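Local coordinates for protein L-threonine dehydrogenase (Flavobacterium frigidimaris, PDB 2YY7) that probably oxidises the 3-hydroxyl of L-threonine with NAD+, as a UDP-galactose 4-epimerase-like member of the intermediate short-chain dehydrogenase/reductases, at residues 243-248 and 301-306; 6-11 and 58-63; 92-97 and 141-146. All coordinates share one frame; numbering follows the deposited sequence.

Contact 1. Residues 243-248 and 301-306; sequences AAMSFT and ESMTKD
Met303 reaches from helix 300-311 to strand 245-247 and meets Met245 and Phe247 with its last two atoms. Its CB and CG stop short of the strand: each lies 4.7 Å from Met245 CE, the nearest methyl opposite. Because CG stands anti to the backbone N (chi1 168°) and the next torsion is also extended, SD is carried straight out from the helix. There SD comes to 3.4 Å from Met245 CE, a snug sulfur-methyl contact. The bend at the third torsion (chi3 78°) then turns Met303 CE aside, where it lies 3.7 Å from Met245 CE and 4.1 Å from Phe247 CE2. It approaches the ring obliquely. Met245 is likewise bent at its third torsion, and its CE lies in the plane of the Phe247 ring, beyond the edge at CE2 (4.0 Å). The methyl of Met245 is thus wedged between the thioether of Met303 and a phenyl rim on its own strand.

The strand pairs antiparallel with strand 211-215 through backbone bonds of Met245 with Met213 and Phe247 with Met211. Ile174 touches both Phe247 and Met303, while Tyr215 adds to the packing of Met303. Together these residues join the C-terminal helix 300-311 to the edge of the main sheet.

All three touching residues are buried, and two thioethers and a phenyl ring supply the whole interface. The chemistry implies adhesion by dispersion between thioethers and ring and by exclusion of water, with no directional polar bond between the two segments.

Contact 2. Residues 6-11 and 58-63; sequences LIIGAC and NQIEHL. With NAD (nicotinamide-adenine-dinucleotide), chain E.
Leu6 and Ile8, on the first strand of the Rossmann fold, face Leu63 and Ile60 of helix 57-66. This helix belongs to the right-handed crossover that carries the chain from strand 49-51 to strand 71-74, passing over the parallel sheet.

The contact across the segments is purely apolar and comes in two rungs. Leu6 CD2 rests 4.2 Å from Leu63 CB, and so meets the root of that side chain instead of its tip. One strand period further on, Ile8 presents CD1 to Ile60 CG2, also at 4.2 Å. The second torsion of Ile8 is extended (chi2 179°), which pushes CD1 out from the strand, and the two isoleucine side chains meet at about a right angle. Both rungs have the ordinary van der Waals spacing between aliphatic carbons. Ile7, on the other face of the strand, packs on Thr19 and Leu22 of helix 13-26, so that helices cover the sheet on both sides.

Polar bonds lie around the apolar core: backbone bonds tie Leu6 and Ile8 to Tyr73, and Ile7 to Ile32 and Ser34, while Glu61 on the helix forms a salt bridge with Lys109.

Contacts with NAD begin where the strand ends, in the glycine-rich turn. Cys11 N bonds to Asp35 OD2, an atom that also binds the cofactor, and Cys11 C lies 3.3 Å from NAD O3B. Gly9 has a positive phi of 87°, and its CA is 3.6 Å from NAD O4B; a CB here would run into that oxygen and, at these backbone angles, also press on the carbonyl O of Ile8.

Contact 3. Residues 92-97 and 141-146; sequences DLNMNS and TVYGIS. With NAD (nicotinamide-adenine-dinucleotide), chain E.
Ser146 OG is gripped from two sides: it donates to Tyr143 O one turn back (2.6 Å), on a carbonyl lone pair, and accepts from Asn94 ND2 across the contact (3.1 Å). The second bond is nearly straight, with an N-H...O angle of 172°, and lies in the amide plane of Asn94. Leu78 N binds Asn94 OD1, so both ends of the amide are used and its rotation is fixed.

The same ND2 sits by the rim of the Tyr143 ring, 3.9 Å from CD1, with amide and ring planes 76° apart. With CG anti to the backbone N (chi1 177°), Tyr143 extends toward NAD, where its OH is hydrogen-bonded to O2D at 2.6 Å, either being a possible donor; a glycerol, probably from the crystallisation liquor, also hydrogen-bonds this hydroxyl. Tyr143 and Lys147 have the spacing of the Tyr-x-x-x-Lys motif of short-chain dehydrogenases.

Helices 87-106 and 142-161 run side by side, nearly parallel. Met95 folds its SD to 3.4 Å from Ser146 O and packs on Trp91 of the second subunit, tying this helix pair to the dimer interface. Putting an alanine at Ser146 would probably leave Asn94 ND2 without this acceptor and Tyr143 O without its side-chain donor.

The chemistry implies a buried chain of hydrogen bonds, Leu78 N to Asn94 to Ser146 OG to Tyr143 O, consistent with holding the start of helix 142-161 in place.

Contacts 2 and 3 both border the NAD site and touch different, partly adjoining parts of the cofactor: contact 2 supplies the glycine-rich turn against the adenosine ribose, whereas contact 3 brings Tyr143 to the nicotinamide ribose and Leu93 to the adenine. Their centres are 18 Å apart and their nearest atoms about 5 Å, without touching. Contact 1 lies across the centre of the chain from both, its centre 32 Å from that of contact 2 and 28 Å from that of contact 3. It shares the main sheet with contact 2, yet the side chain of Met245 remains about 11 Å from NAD and about 8 Å from that of Leu173, which binds the cofactor.

Contact 1. Residues 243-248 and 301-306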
loop_
_atom_site.group_PDB
_atom_site.type_symbol
_atom_site.label_atom_id
_atom_site.label_comp_id
_atom_site.label_asym_id
_atom_site.label_seq_id
_atom_site.Cartn_x
_atom_site.Cartn_y
_atom_site.Cartn_z
ATOM N N ALA A 243 3.544 -18.234 -11.539
ATOM C CA ALA A 243 3.620 -19.516 -10.854
ATOM C C ALA A 243 4.361 -20.600 -11.618
ATOM O O ALA A 243 4.545 -20.517 -12.834
ATOM C CB ALA A 243 2.214 -19.996 -10.520
ATOM N N ALA A 244 4.781 -21.616 -10.873
ATOM C CA ALA A 244 5.484 -22.766 -11.424
ATOM C C ALA A 244 5.177 -23.981 -10.549
ATOM O O ALA A 244 4.512 -24.914 -10.991
ATOM C CB ALA A 244 6.992 -22.505 -11.465
ATOM N N MET A 245 5.644 -23.950 -9.301
ATOM C CA MET A 245 5.429 -25.056 -8.370
ATOM C C MET A 245 4.803 -24.637 -7.049
ATOM O O MET A 245 4.747 -23.458 -6.710
ATOM C CB MET A 245 6.754 -25.734 -8.013
ATOM C CG MET A 245 7.726 -25.944 -9.145
ATOM S SD MET A 245 9.260 -26.614 -8.469
ATOM C CE MET A 245 10.098 -25.103 -7.957
ATOM N N SER A 246 4.367 -25.643 -6.301
ATOM C CA SER A 246 3.795 -25.483 -4.971
ATOM C C SER A 246 4.076 -26.815 -4.301
ATOM O O SER A 246 3.723 -27.874 -4.832
ATOM C CB SER A 246 2.280 -25.222 -5.020
ATOM O OG SER A 246 1.996 -23.841 -5.204
ATOM N N PHE A 247 4.748 -26.762 -3.157
ATOM C CA PHE A 247 5.087 -27.965 -2.415
ATOM C C PHE A 247 5.356 -27.660 -0.948
ATOM O O PHE A 247 5.538 -26.508 -0.564
ATOM C CB PHE A 247 6.305 -28.661 -3.057
ATOM C CG PHE A 247 7.568 -27.814 -3.099
ATOM C CD1 PHE A 247 8.317 -27.582 -1.946
ATOM C CD2 PHE A 247 8.019 -27.280 -4.305
ATOM C CE1 PHE A 247 9.504 -26.831 -1.991
ATOM C CE2 PHE A 247 9.203 -26.525 -4.366
ATOM C CZ PHE A 247 9.945 -26.302 -3.204
ATOM N N THR A 248 5.360 -28.704 -0.129
ATOM C CA THR A 248 5.610 -28.580 1.301
ATOM C C THR A 248 7.032 -29.049 1.576
ATOM O O THR A 248 7.677 -29.642 0.709
ATOM C CB THR A 248 4.673 -29.498 2.109
ATOM O OG1 THR A 248 4.894 -30.855 1.702
ATOM C CG2 THR A 248 3.211 -29.137 1.878
ATOM N N GLU A 301 10.539 -32.374 -9.338
ATOM C CA GLU A 301 11.480 -33.416 -9.736
ATOM C C GLU A 301 12.653 -32.925 -10.591
ATOM O O GLU A 301 13.805 -33.254 -10.310
ATOM C CB GLU A 301 10.742 -34.539 -10.483
ATOM C CG GLU A 301 11.667 -35.540 -11.180
ATOM C CD GLU A 301 10.915 -36.692 -11.831
ATOM O OE1 GLU A 301 9.893 -36.443 -12.506
ATOM O OE2 GLU A 301 11.356 -37.850 -11.677
ATOM N N SER A 302 12.372 -32.152 -11.637
ATOM C CA SER A 302 13.445 -31.656 -12.497
ATOM C C SER A 302 14.318 -30.611 -11.803
ATOM O O SER A 302 15.513 -30.506 -12.083
ATOM C CB SER A 302 12.880 -31.090 -13.810
ATOM O OG SER A 302 11.886 -30.109 -13.577
ATOM N N MET A 303 13.732 -29.834 -10.900
ATOM C CA MET A 303 14.519 -28.838 -10.188
ATOM C C MET A 303 15.448 -29.512 -9.188
ATOM O O MET A 303 16.613 -29.134 -9.059
ATOM C CB MET A 303 13.624 -27.855 -9.440
ATOM C CG MET A 303 14.409 -26.989 -8.474
ATOM S SD MET A 303 13.391 -25.904 -7.506
ATOM C CE MET A 303 12.741 -27.071 -6.275
ATOM N N THR A 304 14.929 -30.503 -8.469
ATOM C CA THR A 304 15.727 -31.218 -7.482
ATOM C C THR A 304 16.933 -31.866 -8.157
ATOM O O THR A 304 18.049 -31.807 -7.646
ATOM C CB THR A 304 14.896 -32.309 -6.768
ATOM O OG1 THR A 304 13.839 -31.691 -6.023
ATOM C CG2 THR A 304 15.776 -33.109 -5.811
ATOM N N LYS A 305 16.702 -32.480 -9.312
ATOM C CA LYS A 305 17.777 -33.130 -10.048
ATOM C C LYS A 305 18.848 -32.113 -10.423
ATOM O O LYS A 305 20.036 -32.323 -10.165
ATOM C CB LYS A 305 17.229 -33.787 -11.320
ATOM C CG LYS A 305 18.291 -34.445 -12.186
ATOM C CD LYS A 305 17.688 -34.981 -13.478
ATOM C CE LYS A 305 18.739 -35.682 -14.325
ATOM N NZ LYS A 305 18.206 -36.076 -15.661
ATOM N N ASP A 306 18.413 -31.010 -11.030
ATOM C CA ASP A 306 19.319 -29.948 -11.467
ATOM C C ASP A 306 20.095 -29.315 -10.314
ATOM O O ASP A 306 21.266 -28.973 -10.468
ATOM C CB ASP A 306 18.530 -28.879 -12.232
ATOM C CG ASP A 306 19.421 -27.993 -13.082
ATOM O OD1 ASP A 306 19.896 -26.955 -12.583
ATOM O OD2 ASP A 306 19.658 -28.353 -14.255
#

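Contact 2. Residues 6-11 and 58-63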
loop_
_atom_site.group_PDB
_atom_site.type_symbol
_atom_site.label_atom_id
_atom_site.label_comp_id
_atom_site.label_asym_id
_atom_site.label_seq_id
_atom_site.Cartn_x
_atom_site.Cartn_y
_atom_site.Cartn_z
ATOM N N LEU A 6 21.012 -1.750 -17.101
ATOM C CA LEU A 6 21.621 -1.483 -15.808
ATOM C C LEU A 6 20.884 -2.331 -14.780
ATOM O O LEU A 6 19.679 -2.167 -14.570
ATOM C CB LEU A 6 21.504 -0.005 -15.426
ATOM C CG LEU A 6 21.970 0.317 -14.000
ATOM C CD1 LEU A 6 23.454 -0.035 -13.840
ATOM C CD2 LEU A 6 21.730 1.793 -13.701
ATOM N N ILE A 7 21.602 -3.264 -14.163
ATOM C CA ILE A 7 21.010 -4.117 -13.145
ATOM C C ILE A 7 21.471 -3.610 -11.781
ATOM O O ILE A 7 22.662 -3.625 -11.473
ATOM C CB ILE A 7 21.451 -5.585 -13.314
ATOM C CG1 ILE A 7 20.948 -6.126 -14.654
ATOM C CG2 ILE A 7 20.902 -6.426 -12.167
ATOM C CD1 ILE A 7 21.501 -7.484 -15.010
ATOM N N ILE A 8 20.521 -3.143 -10.979
ATOM C CA ILE A 8 20.819 -2.627 -9.651
ATOM C C ILE A 8 20.581 -3.772 -8.669
ATOM O O ILE A 8 19.484 -4.335 -8.619
ATOM C CB ILE A 8 19.906 -1.426 -9.324
ATOM C CG1 ILE A 8 20.078 -0.351 -10.403
ATOM C CG2 ILE A 8 20.251 -0.846 -7.952
ATOM C CD1 ILE A 8 19.193 0.873 -10.197
ATOM N N GLY A 9 21.618 -4.115 -7.905
ATOM C CA GLY A 9 21.537 -5.218 -6.963
ATOM C C GLY A 9 21.904 -6.487 -7.712
ATOM O O GLY A 9 21.325 -7.545 -7.482
ATOM N N ALA A 10 22.889 -6.373 -8.603
ATOM C CA ALA A 10 23.328 -7.482 -9.446
ATOM C C ALA A 10 24.021 -8.640 -8.740
ATOM O O ALA A 10 24.137 -9.730 -9.309
ATOM C CB ALA A 10 24.231 -6.948 -10.567
ATOM N N CYS A 11 24.482 -8.415 -7.514
ATOM C CA CYS A 11 25.170 -9.458 -6.763
ATOM C C CYS A 11 24.231 -10.346 -5.948
ATOM O O CYS A 11 24.674 -11.278 -5.269
ATOM C CB CYS A 11 26.222 -8.818 -5.848
ATOM S SG CYS A 11 27.537 -7.961 -6.771
ATOM N N ASN A 58 21.035 10.612 -7.254
ATOM C CA ASN A 58 22.122 11.139 -8.079
ATOM C C ASN A 58 23.094 10.070 -8.575
ATOM O O ASN A 58 23.578 10.148 -9.707
ATOM C CB ASN A 58 22.896 12.221 -7.323
ATOM C CG ASN A 58 22.029 13.413 -6.965
ATOM O OD1 ASN A 58 21.319 13.959 -7.809
ATOM N ND2 ASN A 58 22.090 13.829 -5.708
ATOM N N GLN A 59 23.385 9.076 -7.738
ATOM C CA GLN A 59 24.299 8.012 -8.139
ATOM C C GLN A 59 23.706 7.181 -9.278
ATOM O O GLN A 59 24.421 6.764 -10.182
ATOM C CB GLN A 59 24.625 7.096 -6.957
ATOM C CG GLN A 59 25.286 7.797 -5.784
ATOM C CD GLN A 59 25.832 6.825 -4.758
ATOM O OE1 GLN A 59 26.069 7.189 -3.606
ATOM N NE2 GLN A 59 26.049 5.590 -5.172
ATOM N N ILE A 60 22.401 6.937 -9.227
ATOM C CA ILE A 60 21.741 6.159 -10.273
ATOM C C ILE A 60 21.689 6.981 -11.557
ATOM O O ILE A 60 22.012 6.485 -12.636
ATOM C CB ILE A 60 20.299 5.774 -9.874
ATOM C CG1 ILE A 60 20.312 4.991 -8.554
ATOM C CG2 ILE A 60 19.665 4.933 -10.978
ATOM C CD1 ILE A 60 18.923 4.658 -8.017
ATOM N N GLU A 61 21.286 8.240 -11.432
ATOM C CA GLU A 61 21.202 9.135 -12.580
ATOM C C GLU A 61 22.559 9.204 -13.286
ATOM O O GLU A 61 22.626 9.204 -14.515
ATOM C CB GLU A 61 20.772 10.535 -12.124
ATOM C CG GLU A 61 20.561 11.528 -13.256
ATOM C CD GLU A 61 20.120 12.899 -12.764
ATOM O OE1 GLU A 61 20.851 13.513 -11.952
ATOM O OE2 GLU A 61 19.041 13.362 -13.193
ATOM N N HIS A 62 23.636 9.251 -12.504
ATOM C CA HIS A 62 24.987 9.315 -13.064
ATOM C C HIS A 62 25.355 8.077 -13.882
ATOM O O HIS A 62 25.998 8.192 -14.929
ATOM C CB HIS A 62 26.022 9.500 -11.948
ATOM C CG HIS A 62 27.441 9.413 -12.421
ATOM N ND1 HIS A 62 28.011 10.358 -13.247
ATOM C CD2 HIS A 62 28.398 8.479 -12.201
ATOM C CE1 HIS A 62 29.258 10.011 -13.516
ATOM N NE2 HIS A 62 29.518 8.874 -12.893
ATOM N N LEU A 63 24.969 6.895 -13.404
ATOM C CA LEU A 63 25.279 5.667 -14.135
ATOM C C LEU A 63 24.444 5.594 -15.410
ATOM O O LEU A 63 24.910 5.101 -16.442
ATOM C CB LEU A 63 25.021 4.429 -13.267
ATOM C CG LEU A 63 25.858 4.321 -11.988
ATOM C CD1 LEU A 63 25.550 3.014 -11.268
ATOM C CD2 LEU A 63 27.335 4.396 -12.338
HETATM P PA NAD E . 19.265 -10.518 -2.531
HETATM O O1A NAD E . 19.900 -11.849 -2.743
HETATM O O2A NAD E . 19.109 -10.103 -1.113
HETATM O O5B NAD E . 19.965 -9.411 -3.420
HETATM C C5B NAD E . 19.814 -8.049 -3.146
HETATM C C4B NAD E . 21.015 -7.300 -3.670
HETATM O O4B NAD E . 20.742 -5.903 -3.543
HETATM C C3B NAD E . 22.296 -7.624 -2.866
HETATM O O3B NAD E . 23.376 -8.022 -3.729
HETATM C C2B NAD E . 22.552 -6.327 -2.088
HETATM O O2B NAD E . 23.931 -6.095 -1.855
HETATM C C1B NAD E . 21.912 -5.282 -3.015
HETATM N N9A NAD E . 21.621 -4.015 -2.329
HETATM C C8A NAD E . 21.070 -3.871 -1.056
HETATM N N7A NAD E . 20.986 -2.560 -0.786
HETATM C C5A NAD E . 21.449 -1.893 -1.867
HETATM C C6A NAD E . 21.617 -0.538 -2.103
HETATM N N6A NAD E . 21.365 0.342 -1.158
HETATM N N1A NAD E . 22.151 -0.130 -3.298
HETATM C C2A NAD E . 22.518 -1.049 -4.269
HETATM N N3A NAD E . 22.386 -2.406 -4.041
HETATM C C4A NAD E . 21.859 -2.799 -2.836
HETATM O O3 NAD E . 17.768 -10.552 -3.109
HETATM P PN NAD E . 17.173 -11.369 -4.379
HETATM O O1N NAD E . 18.089 -11.323 -5.566
HETATM O O2N NAD E . 16.635 -12.641 -3.823
HETATM O O5D NAD E . 15.873 -10.463 -4.733
HETATM C C5D NAD E . 15.948 -9.423 -5.720
HETATM C C4D NAD E . 14.533 -8.809 -5.900
HETATM O O4D NAD E . 13.592 -9.835 -6.163
HETATM C C3D NAD E . 14.006 -8.105 -4.646
HETATM O O3D NAD E . 13.197 -7.005 -5.052
HETATM C C2D NAD E . 13.093 -9.131 -4.019
HETATM O O2D NAD E . 12.193 -8.470 -3.162
HETATM C C1D NAD E . 12.477 -9.805 -5.245
HETATM N N1N NAD E . 11.971 -11.151 -4.887
HETATM C C2N NAD E . 12.862 -12.160 -4.581
HETATM C C3N NAD E . 12.377 -13.420 -4.245
HETATM C C7N NAD E . 13.321 -14.569 -4.022
HETATM O O7N NAD E . 12.726 -15.754 -3.620
HETATM N N7N NAD E . 14.654 -14.446 -4.153
HETATM C C4N NAD E . 10.990 -13.656 -4.195
HETATM C C5N NAD E . 10.102 -12.630 -4.534
HETATM C C6N NAD E . 10.591 -11.380 -4.857
#

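Contact 3. Residues 92-97 and 141-146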
loop_
_atom_site.group_PDB
_atom_site.type_symbol
_atom_site.label_atom_id
_atom_site.label_comp_id
_atom_site.label_asym_id
_atom_site.label_seq_id
_atom_site.Cartn_x
_atom_site.Cartn_y
_atom_site.Cartn_z
ATOM N N ASP A 92 12.449 2.305 3.741
ATOM C CA ASP A 92 13.236 3.354 3.101
ATOM C C ASP A 92 13.845 2.886 1.780
ATOM O O ASP A 92 13.614 3.497 0.737
ATOM C CB ASP A 92 14.332 3.827 4.067
ATOM C CG ASP A 92 15.116 5.024 3.539
ATOM O OD1 ASP A 92 14.642 5.695 2.600
ATOM O OD2 ASP A 92 16.209 5.304 4.081
ATOM N N LEU A 93 14.616 1.801 1.825
ATOM C CA LEU A 93 15.258 1.255 0.627
ATOM C C LEU A 93 14.278 0.760 -0.438
ATOM O O LEU A 93 14.353 1.160 -1.600
ATOM C CB LEU A 93 16.187 0.093 1.001
ATOM C CG LEU A 93 16.765 -0.692 -0.184
ATOM C CD1 LEU A 93 17.719 0.201 -0.965
ATOM C CD2 LEU A 93 17.495 -1.933 0.318
ATOM N N ASN A 94 13.373 -0.126 -0.038
ATOM C CA ASN A 94 12.415 -0.697 -0.973
ATOM C C ASN A 94 11.554 0.338 -1.695
ATOM O O ASN A 94 11.301 0.201 -2.892
ATOM C CB ASN A 94 11.527 -1.716 -0.249
ATOM C CG ASN A 94 12.310 -2.928 0.246
ATOM O OD1 ASN A 94 13.543 -2.930 0.259
ATOM N ND2 ASN A 94 11.594 -3.959 0.661
ATOM N N MET A 95 11.112 1.374 -0.983
ATOM C CA MET A 95 10.274 2.397 -1.602
ATOM C C MET A 95 11.033 3.478 -2.361
ATOM O O MET A 95 10.716 3.774 -3.516
ATOM C CB MET A 95 9.383 3.085 -0.553
ATOM C CG MET A 95 8.319 2.192 0.080
ATOM S SD MET A 95 7.334 1.273 -1.132
ATOM C CE MET A 95 6.485 2.599 -2.023
ATOM N N ASN A 96 12.030 4.074 -1.714
ATOM C CA ASN A 96 12.773 5.161 -2.336
ATOM C C ASN A 96 13.624 4.765 -3.531
ATOM O O ASN A 96 13.805 5.567 -4.442
ATOM C CB ASN A 96 13.607 5.908 -1.286
ATOM C CG ASN A 96 12.731 6.703 -0.321
ATOM O OD1 ASN A 96 11.806 7.396 -0.743
ATOM N ND2 ASN A 96 13.017 6.604 0.972
ATOM N N SER A 97 14.134 3.538 -3.546
ATOM C CA SER A 97 14.924 3.095 -4.689
ATOM C C SER A 97 13.978 3.004 -5.889
ATOM O O SER A 97 14.351 3.330 -7.016
ATOM C CB SER A 97 15.560 1.731 -4.407
ATOM O OG SER A 97 14.576 0.725 -4.212
ATOM N N THR A 141 3.528 -8.097 6.696
ATOM C CA THR A 141 4.962 -7.849 6.889
ATOM C C THR A 141 5.372 -6.517 6.271
ATOM O O THR A 141 4.713 -6.026 5.355
ATOM C CB THR A 141 5.829 -8.943 6.234
ATOM O OG1 THR A 141 5.679 -8.892 4.807
ATOM C CG2 THR A 141 5.410 -10.315 6.734
ATOM N N VAL A 142 6.455 -5.934 6.778
ATOM C CA VAL A 142 6.976 -4.671 6.249
ATOM C C VAL A 142 7.256 -4.863 4.761
ATOM O O VAL A 142 6.923 -4.014 3.934
ATOM C CB VAL A 142 8.317 -4.269 6.938
ATOM C CG1 VAL A 142 8.912 -3.038 6.261
ATOM C CG2 VAL A 142 8.089 -3.995 8.415
ATOM N N TYR A 143 7.878 -5.993 4.437
ATOM C CA TYR A 143 8.231 -6.328 3.060
ATOM C C TYR A 143 7.003 -6.309 2.152
ATOM O O TYR A 143 6.982 -5.604 1.140
ATOM C CB TYR A 143 8.883 -7.706 3.032
ATOM C CG TYR A 143 9.261 -8.240 1.669
ATOM C CD1 TYR A 143 10.289 -7.662 0.920
ATOM C CD2 TYR A 143 8.654 -9.391 1.172
ATOM C CE1 TYR A 143 10.713 -8.236 -0.299
ATOM C CE2 TYR A 143 9.061 -9.970 -0.027
ATOM C CZ TYR A 143 10.092 -9.395 -0.756
ATOM O OH TYR A 143 10.506 -10.013 -1.918
ATOM N N GLY A 144 5.981 -7.082 2.524
ATOM C CA GLY A 144 4.764 -7.138 1.727
ATOM C C GLY A 144 4.125 -5.775 1.524
ATOM O O GLY A 144 3.610 -5.473 0.448
ATOM N N ILE A 145 4.150 -4.948 2.565
ATOM C CA ILE A 145 3.572 -3.610 2.481
ATOM C C ILE A 145 4.334 -2.780 1.450
ATOM O O ILE A 145 3.724 -2.041 0.663
ATOM C CB ILE A 145 3.618 -2.894 3.857
ATOM C CG1 ILE A 145 2.814 -3.707 4.883
ATOM C CG2 ILE A 145 3.052 -1.473 3.735
ATOM C CD1 ILE A 145 2.886 -3.160 6.296
ATOM N N SER A 146 5.659 -2.914 1.445
ATOM C CA SER A 146 6.491 -2.169 0.504
ATOM C C SER A 146 6.239 -2.632 -0.926
ATOM O O SER A 146 6.237 -1.823 -1.856
ATOM C CB SER A 146 7.985 -2.320 0.843
ATOM O OG SER A 146 8.502 -3.582 0.450
HETATM P PA NAD E . 19.265 -10.518 -2.531
HETATM O O1A NAD E . 19.900 -11.849 -2.743
HETATM O O2A NAD E . 19.109 -10.103 -1.113
HETATM O O5B NAD E . 19.965 -9.411 -3.420
HETATM C C5B NAD E . 19.814 -8.049 -3.146
HETATM C C4B NAD E . 21.015 -7.300 -3.670
HETATM O O4B NAD E . 20.742 -5.903 -3.543
HETATM C C3B NAD E . 22.296 -7.624 -2.866
HETATM O O3B NAD E . 23.376 -8.022 -3.729
HETATM C C2B NAD E . 22.552 -6.327 -2.088
HETATM O O2B NAD E . 23.931 -6.095 -1.855
HETATM C C1B NAD E . 21.912 -5.282 -3.015
HETATM N N9A NAD E . 21.621 -4.015 -2.329
HETATM C C8A NAD E . 21.070 -3.871 -1.056
HETATM N N7A NAD E . 20.986 -2.560 -0.786
HETATM C C5A NAD E . 21.449 -1.893 -1.867
HETATM C C6A NAD E . 21.617 -0.538 -2.103
HETATM N N6A NAD E . 21.365 0.342 -1.158
HETATM N N1A NAD E . 22.151 -0.130 -3.298
HETATM C C2A NAD E . 22.518 -1.049 -4.269
HETATM N N3A NAD E . 22.386 -2.406 -4.041
HETATM C C4A NAD E . 21.859 -2.799 -2.836
HETATM O O3 NAD E . 17.768 -10.552 -3.109
HETATM P PN NAD E . 17.173 -11.369 -4.379
HETATM O O1N NAD E . 18.089 -11.323 -5.566
HETATM O O2N NAD E . 16.635 -12.641 -3.823
HETATM O O5D NAD E . 15.873 -10.463 -4.733
HETATM C C5D NAD E . 15.948 -9.423 -5.720
HETATM C C4D NAD E . 14.533 -8.809 -5.900
HETATM O O4D NAD E . 13.592 -9.835 -6.163
HETATM C C3D NAD E . 14.006 -8.105 -4.646
HETATM O O3D NAD E . 13.197 -7.005 -5.052
HETATM C C2D NAD E . 13.093 -9.131 -4.019
HETATM O O2D NAD E . 12.193 -8.470 -3.162
HETATM C C1D NAD E . 12.477 -9.805 -5.245
HETATM N N1N NAD E . 11.971 -11.151 -4.887
HETATM C C2N NAD E . 12.862 -12.160 -4.581
HETATM C C3N NAD E . 12.377 -13.420 -4.245
HETATM C C7N NAD E . 13.321 -14.569 -4.022
HETATM O O7N NAD E . 12.726 -15.754 -3.620
HETATM N N7N NAD E . 14.654 -14.446 -4.153
HETATM C C4N NAD E . 10.990 -13.656 -4.195
HETATM C C5N NAD E . 10.102 -12.630 -4.534
HETATM C C6N NAD E . 10.591 -11.380 -4.857
HETATM O O HOH W 1 9.130 -1.480 -2.726
#